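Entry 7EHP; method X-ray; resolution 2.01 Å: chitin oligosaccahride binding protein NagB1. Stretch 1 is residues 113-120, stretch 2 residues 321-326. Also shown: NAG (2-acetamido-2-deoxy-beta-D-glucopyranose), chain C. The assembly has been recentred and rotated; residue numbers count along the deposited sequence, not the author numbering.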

# COMPACT_ATOMS: atom_id res chain seq x y z
N LEU A 113 -4.09 -0.07 14.71
CA LEU A 113 -5.37 -0.47 14.12
C LEU A 113 -5.36 -0.10 12.65
O LEU A 113 -5.18 1.09 12.31
CB LEU A 113 -6.54 0.20 14.86
CG LEU A 113 -6.72 -0.13 16.35
CD1 LEU A 113 -7.84 0.72 16.99
CD2 LEU A 113 -6.96 -1.63 16.57
N PRO A 114 -5.57 -1.06 11.74
CA PRO A 114 -5.65 -0.73 10.32
C PRO A 114 -6.94 0.01 10.03
O PRO A 114 -8.01 -0.35 10.54
CB PRO A 114 -5.63 -2.10 9.64
CG PRO A 114 -6.27 -2.99 10.64
CD PRO A 114 -5.71 -2.52 11.96
N THR A 115 -6.84 1.06 9.22
CA THR A 115 -8.04 1.78 8.81
C THR A 115 -8.59 1.28 7.50
O THR A 115 -9.69 1.69 7.12
CB THR A 115 -7.78 3.28 8.66
OG1 THR A 115 -6.70 3.48 7.75
CG2 THR A 115 -7.50 3.96 10.02
N ALA A 116 -7.83 0.46 6.77
CA ALA A 116 -8.23 0.00 5.46
C ALA A 116 -7.74 -1.42 5.22
O ALA A 116 -6.75 -1.86 5.80
CB ALA A 116 -7.69 0.90 4.34
N TYR A 117 -8.45 -2.12 4.35
CA TYR A 117 -7.92 -3.29 3.66
C TYR A 117 -7.49 -2.86 2.27
O TYR A 117 -8.21 -2.12 1.58
CB TYR A 117 -8.97 -4.40 3.57
CG TYR A 117 -8.61 -5.52 2.62
CD1 TYR A 117 -7.77 -6.54 3.03
CD2 TYR A 117 -9.11 -5.54 1.32
CE1 TYR A 117 -7.44 -7.57 2.17
CE2 TYR A 117 -8.79 -6.56 0.46
CZ TYR A 117 -7.95 -7.58 0.89
OH TYR A 117 -7.62 -8.59 0.04
N PHE A 118 -6.32 -3.31 1.84
CA PHE A 118 -5.81 -2.95 0.52
C PHE A 118 -5.64 -4.21 -0.32
O PHE A 118 -5.42 -5.29 0.22
CB PHE A 118 -4.47 -2.17 0.62
CG PHE A 118 -3.24 -3.05 0.73
CD1 PHE A 118 -2.60 -3.54 -0.41
CD2 PHE A 118 -2.71 -3.37 1.97
CE1 PHE A 118 -1.47 -4.36 -0.30
CE2 PHE A 118 -1.59 -4.18 2.09
CZ PHE A 118 -0.96 -4.67 0.95
N VAL A 119 -5.78 -4.06 -1.64
CA VAL A 119 -5.19 -4.97 -2.62
C VAL A 119 -4.39 -4.14 -3.61
O VAL A 119 -4.66 -2.95 -3.81
CB VAL A 119 -6.23 -5.84 -3.40
CG1 VAL A 119 -6.80 -6.93 -2.52
CG2 VAL A 119 -7.34 -4.99 -3.99
N GLU A 120 -3.40 -4.76 -4.23
CA GLU A 120 -2.67 -4.16 -5.34
C GLU A 120 -2.87 -5.03 -6.57
O GLU A 120 -2.76 -6.25 -6.49
CB GLU A 120 -1.18 -4.05 -5.03
CG GLU A 120 -0.84 -3.00 -4.02
CD GLU A 120 0.65 -2.87 -3.78
OE1 GLU A 120 1.44 -3.32 -4.66
OE2 GLU A 120 1.02 -2.34 -2.71
C1 NAG C . 1.52 2.10 0.70
C2 NAG C . 2.99 2.07 1.11
C3 NAG C . 3.64 0.79 0.59
C4 NAG C . 2.86 -0.42 1.09
C5 NAG C . 1.39 -0.30 0.70
C6 NAG C . 0.54 -1.42 1.25
C7 NAG C . 4.37 4.06 1.49
C8 NAG C . 5.07 5.21 0.85
N2 NAG C . 3.71 3.25 0.65
O3 NAG C . 4.98 0.73 1.06
O4 NAG C . 3.39 -1.61 0.53
O5 NAG C . 0.84 0.93 1.20
O6 NAG C . 0.69 -1.58 2.65
O7 NAG C . 4.41 3.86 2.70
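Stretch 2 (321-326) GILPAM

The apolar centre of the contact is Ala 325. Its CA-to-CB bond points toward stretch 1, and the methyl settles where the chain turns between Pro 114 and Ala 116. Ala 325 CB lies 3.4 Å from Pro 114 O, 3.5 Å from Ala 116 N and 4.2 Å from Pro 114 CB. The backbones are close here, with Ala 116 CA and Ala 325 CA 4.3 Å apart.

Further along, Ala 116 CB packs on Ile 322 CG2 at 3.5 Å. Leu 323, in the m rotamer at chi1 and t at chi2, brings its CD1 to the edge of the Tyr 117 ring, 4.0 Å from Tyr 117 CD2. The same Leu 323 CD1 is 4.4 Å from Val 119 CG2.

Stretch 2 leaves Gly 321, which has positive phi after a helix, and is extended from Ile 322 to Pro 324. Ala 325 departs from this, with phi/psi of -89/-15. The end-to-end directions of the touching parts, Pro 114 to Val 119 and Ile 322 to Ala 325, are 123° apart.

At the polar edge, Tyr 117 N donates a hydrogen bond to Leu 323 O at 2.9 Å. A water bridges the same two residues: its O lies 2.7 Å from Tyr 117 O, to which it donates, and 3.2 Å from Leu 323 N, from which it accepts.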

# COMPACT_ATOMS: atom_id res chain seq x y z
N GLY A 321 -13.57 5.03 -2.21
CA GLY A 321 -13.27 3.68 -2.65
C GLY A 321 -12.39 2.88 -1.72
O GLY A 321 -11.98 1.77 -2.08
N ILE A 322 -12.08 3.40 -0.54
CA ILE A 322 -11.19 2.68 0.36
C ILE A 322 -11.91 1.50 0.99
O ILE A 322 -12.94 1.66 1.65
CB ILE A 322 -10.58 3.62 1.41
CG1 ILE A 322 -9.59 4.58 0.73
CG2 ILE A 322 -9.85 2.85 2.47
CD1 ILE A 322 -10.16 5.78 0.24
N LEU A 323 -11.34 0.31 0.81
CA LEU A 323 -11.97 -0.92 1.26
C LEU A 323 -11.88 -1.05 2.78
O LEU A 323 -10.83 -0.76 3.38
CB LEU A 323 -11.30 -2.12 0.58
CG LEU A 323 -11.31 -1.99 -0.95
CD1 LEU A 323 -10.51 -3.13 -1.59
CD2 LEU A 323 -12.73 -1.95 -1.51
N PRO A 324 -12.95 -1.51 3.43
CA PRO A 324 -12.99 -1.47 4.89
C PRO A 324 -12.02 -2.45 5.52
O PRO A 324 -11.82 -3.56 5.02
CB PRO A 324 -14.44 -1.86 5.21
CG PRO A 324 -14.84 -2.71 4.05
CD PRO A 324 -14.21 -2.01 2.87
N ALA A 325 -11.44 -2.03 6.64
CA ALA A 325 -10.68 -2.95 7.47
C ALA A 325 -11.53 -3.67 8.51
O ALA A 325 -11.08 -4.67 9.06
CB ALA A 325 -9.53 -2.21 8.16
N MET A 326 -12.76 -3.19 8.78
CA MET A 326 -13.63 -3.81 9.78
C MET A 326 -14.81 -4.53 9.13
O MET A 326 -15.08 -4.40 7.93
CB MET A 326 -14.12 -2.77 10.81
CG MET A 326 -13.08 -1.73 11.23
SD MET A 326 -13.69 -0.33 12.20
CE MET A 326 -13.88 -1.05 13.81
O HOH W 1 -8.25 0.20 0.19